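Local coordinates for protein glutamine cyclotransferase (PDB 3NOL) that probably catalyses the cyclisation of N-terminal glutamine to pyroglutamate with release of ammonia, as a glutaminyl cyclase built on a calcium-centred beta-propeller, at residues 43-51 with 225-233; 128-136 with 172-180. All coordinates share one frame; numbering follows the deposited sequence. Where two conformers were deposited one is given.

Contact 1 (43-51 with 225-233); sequences AFTEGFFYR and DVLNGIAWD. With CA (calcium ion), chain B.
Phe48 and Ile230 turn their carbonyl oxygens toward one calcium ion, Phe48 O at 2.3 Å and Ile230 O at 2.4 Å from the metal, and the cation draws together two oxygens that would otherwise repel. Toward the start of the strands, Asn228 spans the gap with its amide: ND2 donates to Thr45 O at 2.9 Å, above the carbonyl plane, and also to a water that in turn donates a hydrogen bond to Glu46 O. Strands 44-51 and 227-233 are the innermost strands of two beta-propeller blades, 9° from parallel around the central channel, with no direct backbone hydrogen bonds between them; a water accepting from both Tyr50 N and Trp232 N fills part of that role. Glycine suits the backbone angles of Gly229, where a CB would also crowd Thr45 CG2. Ala231 is small enough to let CE2 of Phe48 come within 3.6 Å of its CB, the ring placed by CG lying anti to the backbone N (chi1 -176°). Further out, Asp233 lies alongside Tyr50, its carboxylate tilted 11° from the ring plane and its CB making a CH-pi contact 3.6 Å from the centroid. Behind this shell, Arg238 salt-bridges Asp233, Glu57 hydrogen-bonds Thr45 OG1, and Lys244 pairs with Glu46.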
# COMPACT_ATOMS: atom_id res chain seq x y z
N ALA A 43 0.47 -5.73 -13.78
CA ALA A 43 0.14 -5.87 -12.37
C ALA A 43 -0.63 -4.66 -11.87
O ALA A 43 -0.04 -3.57 -11.69
CB ALA A 43 1.43 -6.06 -11.52
N PHE A 44 -1.93 -4.87 -11.61
CA PHE A 44 -2.77 -3.85 -10.95
C PHE A 44 -2.52 -3.85 -9.44
O PHE A 44 -3.21 -4.54 -8.67
CB PHE A 44 -4.27 -4.11 -11.19
CG PHE A 44 -4.71 -3.90 -12.62
CD1 PHE A 44 -4.75 -4.99 -13.51
CD2 PHE A 44 -5.13 -2.63 -13.05
CE1 PHE A 44 -5.22 -4.80 -14.84
CE2 PHE A 44 -5.56 -2.43 -14.38
CZ PHE A 44 -5.61 -3.52 -15.27
N THR A 45 -1.51 -3.11 -9.02
CA THR A 45 -1.10 -3.11 -7.62
C THR A 45 -2.21 -2.66 -6.67
O THR A 45 -2.75 -1.55 -6.82
CB THR A 45 0.12 -2.16 -7.45
OG1 THR A 45 1.16 -2.57 -8.35
CG2 THR A 45 0.63 -2.20 -6.02
N GLU A 46 -2.57 -3.53 -5.70
CA GLU A 46 -3.58 -3.20 -4.67
C GLU A 46 -3.08 -3.26 -3.21
O GLU A 46 -3.78 -2.87 -2.25
CB GLU A 46 -4.80 -4.12 -4.79
CG GLU A 46 -5.49 -4.14 -6.17
CD GLU A 46 -6.16 -2.81 -6.53
OE1 GLU A 46 -6.12 -1.85 -5.73
OE2 GLU A 46 -6.76 -2.72 -7.63
N GLY A 47 -1.86 -3.77 -3.04
CA GLY A 47 -1.23 -3.92 -1.73
C GLY A 47 0.24 -4.12 -1.99
O GLY A 47 0.62 -4.75 -2.99
N PHE A 48 1.08 -3.53 -1.15
CA PHE A 48 2.52 -3.49 -1.45
C PHE A 48 3.29 -3.20 -0.19
O PHE A 48 3.04 -2.21 0.48
CB PHE A 48 2.78 -2.40 -2.52
CG PHE A 48 4.19 -2.30 -3.00
CD1 PHE A 48 4.83 -3.40 -3.60
CD2 PHE A 48 4.85 -1.07 -2.99
CE1 PHE A 48 6.15 -3.29 -4.10
CE2 PHE A 48 6.16 -0.95 -3.50
CZ PHE A 48 6.81 -2.05 -4.05
N PHE A 49 4.21 -4.08 0.17
CA PHE A 49 5.09 -3.78 1.31
C PHE A 49 6.45 -4.44 1.11
O PHE A 49 6.60 -5.31 0.24
CB PHE A 49 4.42 -4.15 2.66
CG PHE A 49 4.19 -5.63 2.86
CD1 PHE A 49 2.94 -6.19 2.61
CD2 PHE A 49 5.21 -6.46 3.30
CE1 PHE A 49 2.71 -7.54 2.82
CE2 PHE A 49 4.99 -7.83 3.51
CZ PHE A 49 3.73 -8.37 3.25
N TYR A 50 7.41 -4.02 1.92
CA TYR A 50 8.74 -4.58 1.91
C TYR A 50 8.92 -5.39 3.19
O TYR A 50 8.54 -4.97 4.29
CB TYR A 50 9.74 -3.43 1.89
CG TYR A 50 11.18 -3.86 2.13
CD1 TYR A 50 11.68 -4.06 3.42
CD2 TYR A 50 12.04 -4.02 1.05
CE1 TYR A 50 13.02 -4.43 3.63
CE2 TYR A 50 13.37 -4.37 1.23
CZ TYR A 50 13.85 -4.57 2.51
OH TYR A 50 15.17 -4.93 2.66
N ARG A 51 9.47 -6.58 3.05
CA ARG A 51 9.78 -7.40 4.23
C ARG A 51 10.89 -8.35 3.89
O ARG A 51 10.91 -8.92 2.77
CB ARG A 51 8.55 -8.17 4.73
CG ARG A 51 8.80 -8.93 6.06
CD ARG A 51 7.56 -9.40 6.71
NE ARG A 51 7.74 -10.12 7.99
CZ ARG A 51 8.23 -11.36 8.12
NH1 ARG A 51 8.30 -11.93 9.31
NH2 ARG A 51 8.66 -12.03 7.06
N ASP A 225 -2.35 2.72 -15.46
CA ASP A 225 -3.36 3.05 -14.46
C ASP A 225 -2.68 3.94 -13.37
O ASP A 225 -1.60 4.56 -13.61
CB ASP A 225 -3.98 1.73 -13.95
CG ASP A 225 -5.37 1.89 -13.32
OD1 ASP A 225 -5.53 2.57 -12.31
OD2 ASP A 225 -6.32 1.24 -13.80
N VAL A 226 -3.30 4.02 -12.19
CA VAL A 226 -2.95 5.09 -11.24
C VAL A 226 -1.82 4.78 -10.28
O VAL A 226 -1.53 3.61 -9.99
CB VAL A 226 -4.19 5.56 -10.39
CG1 VAL A 226 -5.29 6.08 -11.28
CG2 VAL A 226 -4.71 4.46 -9.52
N LEU A 227 -1.19 5.84 -9.79
CA LEU A 227 -0.25 5.74 -8.67
C LEU A 227 -0.93 4.99 -7.50
O LEU A 227 -2.03 5.32 -7.11
CB LEU A 227 0.18 7.15 -8.21
CG LEU A 227 1.17 7.18 -7.04
CD1 LEU A 227 2.57 6.74 -7.54
CD2 LEU A 227 1.25 8.56 -6.41
N ASN A 228 -0.25 3.98 -6.96
CA ASN A 228 -0.81 3.19 -5.85
C ASN A 228 0.20 2.15 -5.43
O ASN A 228 0.59 1.29 -6.24
CB ASN A 228 -2.14 2.47 -6.21
CG ASN A 228 -2.86 1.95 -4.95
OD1 ASN A 228 -3.19 2.75 -4.03
ND2 ASN A 228 -3.07 0.62 -4.88
N GLY A 229 0.64 2.25 -4.17
CA GLY A 229 1.57 1.29 -3.62
C GLY A 229 2.79 2.01 -3.09
O GLY A 229 3.51 2.69 -3.84
N ILE A 230 2.99 1.85 -1.78
CA ILE A 230 4.05 2.48 -1.02
C ILE A 230 4.65 1.42 -0.14
O ILE A 230 3.90 0.78 0.60
CB ILE A 230 3.52 3.55 -0.06
CG1 ILE A 230 2.59 4.54 -0.78
CG2 ILE A 230 4.71 4.26 0.61
CD1 ILE A 230 1.83 5.46 0.16
N ALA A 231 5.98 1.26 -0.17
CA ALA A 231 6.67 0.31 0.74
C ALA A 231 7.86 0.99 1.39
O ALA A 231 8.42 1.93 0.82
CB ALA A 231 7.12 -0.92 -0.00
N TRP A 232 8.26 0.48 2.55
CA TRP A 232 9.29 1.13 3.34
C TRP A 232 10.17 0.06 3.95
O TRP A 232 9.68 -0.87 4.57
CB TRP A 232 8.62 1.98 4.42
CG TRP A 232 9.52 2.60 5.45
CD1 TRP A 232 9.52 2.35 6.80
CD2 TRP A 232 10.53 3.60 5.23
NE1 TRP A 232 10.47 3.13 7.43
CE2 TRP A 232 11.11 3.90 6.49
CE3 TRP A 232 11.01 4.26 4.09
CZ2 TRP A 232 12.13 4.85 6.64
CZ3 TRP A 232 12.03 5.21 4.24
CH2 TRP A 232 12.58 5.49 5.50
N ASP A 233 11.47 0.24 3.75
CA ASP A 233 12.49 -0.65 4.25
C ASP A 233 13.08 0.09 5.43
O ASP A 233 13.85 1.05 5.27
CB ASP A 233 13.54 -0.89 3.16
CG ASP A 233 14.83 -1.54 3.66
OD1 ASP A 233 15.72 -1.73 2.81
OD2 ASP A 233 14.96 -1.82 4.87
CA CA B . 2.15 -0.49 1.73
O HOH W 1 -4.30 -0.18 -2.22
O HOH W 2 7.17 -1.92 3.78
O HOH W 3 7.77 -3.10 6.24
O HOH W 4 16.06 -4.49 4.96
O HOH W 5 1.42 -2.19 3.24

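Contact 2 (128-136 with 172-180); sequences EGWGLTHND and PELNELEWV. With CA (calcium ion), chain B; SO4 (sulfate ion), chain D.
Trp130 leans its six-membered ring on polar atoms of Leu174 and Asn175, with CE3 at 3.5 Å from both Leu174 O and Asn175 OD1, while its NE1 bonds back to Glu128 OE1 at 2.9 Å in the ring plane, which fixes how the indole is turned. Next to it Gly131 suits its place because any CB would run into Asn175 O; its CA instead makes a CH...O contact with that oxygen. Thr133 uses both branches: with OG1 anti to the backbone N (chi1 -172°), the hydroxyl accepts from Trp179 N at 3.1 Å and the methyl CG2 rests on Leu177 CB. Strands 132-134 and 177-180 are the innermost of successive propeller blades, 16° from parallel, and threonine supplies a link that the backbones themselves do not make. At the far end Asn135 CB sits over one face of Trp179, 3.5 Å from the six-ring centroid; Tyr138 N and Gln137 N hold OD1, keeping the amide nearly perpendicular to the indole. An alanine in place of Trp179 would probably leave Asn135 CB without the face it covers and open a gap beside Ile140. Trp179 NE1 donates to O3 of a sulfate ion (2.9 Å), probably from the crystallisation liquor and also bonded to Lys234.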
# COMPACT_ATOMS: atom_id res chain seq x y z
N GLU A 128 -15.80 -1.80 3.33
CA GLU A 128 -14.79 -2.18 2.33
C GLU A 128 -13.39 -2.15 2.94
O GLU A 128 -13.20 -1.68 4.06
CB GLU A 128 -14.84 -1.25 1.11
CG GLU A 128 -16.12 -1.46 0.28
CD GLU A 128 -16.08 -0.80 -1.09
OE1 GLU A 128 -15.19 0.05 -1.36
OE2 GLU A 128 -16.95 -1.15 -1.92
N GLY A 129 -12.44 -2.73 2.21
CA GLY A 129 -11.05 -2.81 2.63
C GLY A 129 -10.18 -2.48 1.43
O GLY A 129 -10.22 -3.18 0.39
N TRP A 130 -9.42 -1.39 1.55
CA TRP A 130 -8.56 -0.94 0.47
C TRP A 130 -7.09 -1.18 0.87
O TRP A 130 -6.58 -2.26 0.63
CB TRP A 130 -8.83 0.54 0.10
CG TRP A 130 -10.17 0.79 -0.59
CD1 TRP A 130 -11.35 0.07 -0.45
CD2 TRP A 130 -10.47 1.86 -1.49
NE1 TRP A 130 -12.34 0.63 -1.23
CE2 TRP A 130 -11.82 1.73 -1.88
CE3 TRP A 130 -9.70 2.91 -2.03
CZ2 TRP A 130 -12.43 2.62 -2.77
CZ3 TRP A 130 -10.33 3.81 -2.92
CH2 TRP A 130 -11.68 3.63 -3.29
N GLY A 131 -6.44 -0.19 1.49
CA GLY A 131 -5.04 -0.36 1.92
C GLY A 131 -4.89 -0.94 3.33
O GLY A 131 -5.79 -0.81 4.16
N LEU A 132 -3.74 -1.58 3.59
CA LEU A 132 -3.45 -2.14 4.90
C LEU A 132 -1.96 -2.01 5.20
O LEU A 132 -1.13 -2.26 4.35
CB LEU A 132 -3.89 -3.60 4.96
CG LEU A 132 -3.80 -4.32 6.30
CD1 LEU A 132 -4.83 -3.73 7.30
CD2 LEU A 132 -4.02 -5.84 6.09
N THR A 133 -1.65 -1.59 6.42
CA THR A 133 -0.26 -1.55 6.91
C THR A 133 -0.32 -1.85 8.42
O THR A 133 -1.37 -2.28 8.94
CB THR A 133 0.46 -0.18 6.56
OG1 THR A 133 1.86 -0.24 6.89
CG2 THR A 133 -0.20 1.00 7.32
N HIS A 134 0.79 -1.63 9.13
CA HIS A 134 0.81 -1.86 10.57
C HIS A 134 1.87 -1.02 11.24
O HIS A 134 2.81 -0.58 10.60
CB HIS A 134 1.03 -3.35 10.89
CG HIS A 134 2.44 -3.83 10.71
ND1 HIS A 134 3.39 -3.72 11.70
CD2 HIS A 134 3.04 -4.46 9.67
CE1 HIS A 134 4.52 -4.27 11.29
NE2 HIS A 134 4.34 -4.72 10.06
N ASN A 135 1.70 -0.80 12.54
CA ASN A 135 2.79 -0.27 13.34
C ASN A 135 3.14 -1.36 14.38
O ASN A 135 2.84 -2.53 14.17
CB ASN A 135 2.43 1.12 13.91
CG ASN A 135 1.22 1.10 14.87
OD1 ASN A 135 0.78 0.03 15.33
ND2 ASN A 135 0.68 2.29 15.15
N ASP A 136 3.77 -0.99 15.49
CA ASP A 136 4.23 -2.02 16.42
C ASP A 136 3.09 -2.69 17.21
O ASP A 136 3.28 -3.77 17.79
CB ASP A 136 5.29 -1.46 17.38
CG ASP A 136 6.61 -1.09 16.68
OD1 ASP A 136 6.88 -1.56 15.54
OD2 ASP A 136 7.39 -0.34 17.32
N PRO A 172 -11.23 12.09 1.41
CA PRO A 172 -11.60 10.74 1.00
C PRO A 172 -10.61 10.12 -0.01
O PRO A 172 -9.62 10.78 -0.42
CB PRO A 172 -12.95 10.96 0.33
CG PRO A 172 -12.73 12.29 -0.39
CD PRO A 172 -11.96 13.11 0.63
N GLU A 173 -10.90 8.88 -0.40
CA GLU A 173 -10.18 8.12 -1.42
C GLU A 173 -8.82 7.61 -0.95
O GLU A 173 -7.96 7.28 -1.77
CB GLU A 173 -10.06 8.88 -2.76
CG GLU A 173 -11.39 9.47 -3.25
CD GLU A 173 -12.49 8.42 -3.34
OE1 GLU A 173 -12.21 7.29 -3.77
OE2 GLU A 173 -13.65 8.73 -2.98
N LEU A 174 -8.64 7.52 0.36
CA LEU A 174 -7.42 6.90 0.92
C LEU A 174 -7.29 5.44 0.47
O LEU A 174 -8.21 4.64 0.65
CB LEU A 174 -7.42 6.99 2.45
CG LEU A 174 -7.64 8.40 3.03
CD1 LEU A 174 -7.61 8.27 4.58
CD2 LEU A 174 -6.62 9.42 2.50
N ASN A 175 -6.13 5.09 -0.10
CA ASN A 175 -5.95 3.77 -0.71
C ASN A 175 -4.73 3.06 -0.09
O ASN A 175 -4.70 2.92 1.14
CB ASN A 175 -5.84 3.90 -2.23
CG ASN A 175 -6.30 2.64 -2.97
OD1 ASN A 175 -6.49 1.57 -2.37
ND2 ASN A 175 -6.46 2.77 -4.29
N GLU A 176 -3.73 2.64 -0.89
CA GLU A 176 -2.57 1.89 -0.32
C GLU A 176 -1.91 2.70 0.81
O GLU A 176 -1.77 3.92 0.72
CB GLU A 176 -1.56 1.45 -1.40
CG GLU A 176 -1.08 0.02 -1.25
CD GLU A 176 0.06 -0.16 -0.22
OE1 GLU A 176 0.98 0.69 -0.18
OE2 GLU A 176 0.05 -1.19 0.50
N LEU A 177 -1.54 1.99 1.89
CA LEU A 177 -0.98 2.64 3.08
C LEU A 177 0.42 2.13 3.35
O LEU A 177 0.76 1.00 2.97
CB LEU A 177 -1.81 2.31 4.32
CG LEU A 177 -3.29 2.70 4.33
CD1 LEU A 177 -3.88 2.37 5.71
CD2 LEU A 177 -3.40 4.19 4.00
N GLU A 178 1.20 2.95 4.06
CA GLU A 178 2.46 2.48 4.64
C GLU A 178 2.81 3.27 5.91
O GLU A 178 2.80 4.49 5.87
CB GLU A 178 3.61 2.58 3.63
CG GLU A 178 4.85 1.81 4.13
CD GLU A 178 4.64 0.30 4.13
OE1 GLU A 178 5.38 -0.38 4.86
OE2 GLU A 178 3.75 -0.23 3.39
N TRP A 179 3.11 2.55 7.00
CA TRP A 179 3.65 3.20 8.21
C TRP A 179 5.11 3.54 7.96
O TRP A 179 5.93 2.65 7.67
CB TRP A 179 3.55 2.22 9.37
CG TRP A 179 3.98 2.78 10.67
CD1 TRP A 179 5.20 2.61 11.28
CD2 TRP A 179 3.19 3.57 11.56
NE1 TRP A 179 5.21 3.27 12.49
CE2 TRP A 179 4.00 3.87 12.69
CE3 TRP A 179 1.89 4.08 11.50
CZ2 TRP A 179 3.53 4.64 13.77
CZ3 TRP A 179 1.42 4.84 12.59
CH2 TRP A 179 2.24 5.13 13.70
N VAL A 180 5.44 4.82 8.02
CA VAL A 180 6.80 5.27 7.76
C VAL A 180 7.26 6.19 8.89
O VAL A 180 6.79 7.33 9.02
CB VAL A 180 6.90 5.98 6.37
CG1 VAL A 180 8.34 6.46 6.07
CG2 VAL A 180 6.37 5.08 5.23
CA CA B . 2.15 -0.49 1.73
S SO4 D . 8.38 3.51 13.95
O1 SO4 D . 9.71 3.15 14.47
O2 SO4 D . 8.48 3.88 12.54
O3 SO4 D . 7.50 2.36 14.11
O4 SO4 D . 7.84 4.65 14.70
O HOH W 6 -1.84 -2.73 1.63
O HOH W 5 1.42 -2.19 3.24
O HOH W 7 3.03 -2.27 5.51

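Overall arrangement
Contacts 1 and 2 meet at the calcium ion, their centres 11 Å apart. Contact 1 brings two backbone carbonyls, whereas 172-180 of contact 2 adds both carboxylate oxygens of Glu176, Leu177 O and Glu178 OE2; water 5, the seventh ligand, lies 2.8 Å from Leu132 O and probably donates to it. Glu176 also joins the contacts through probable hydrogen bonds, OE1 with Ile230 N at 2.8 Å and OE2 with Phe48 N at 3.0 Å, which probably helps to orient both metal-binding oxygens. Strands 177-180 and 227-233 face the calcium from neighbouring blades. Where Asn175 and Asn228 pack together, a glycerol, probably from the crystallisation liquor, bonds to Asn175 and Glu46, consistent with a pocket there.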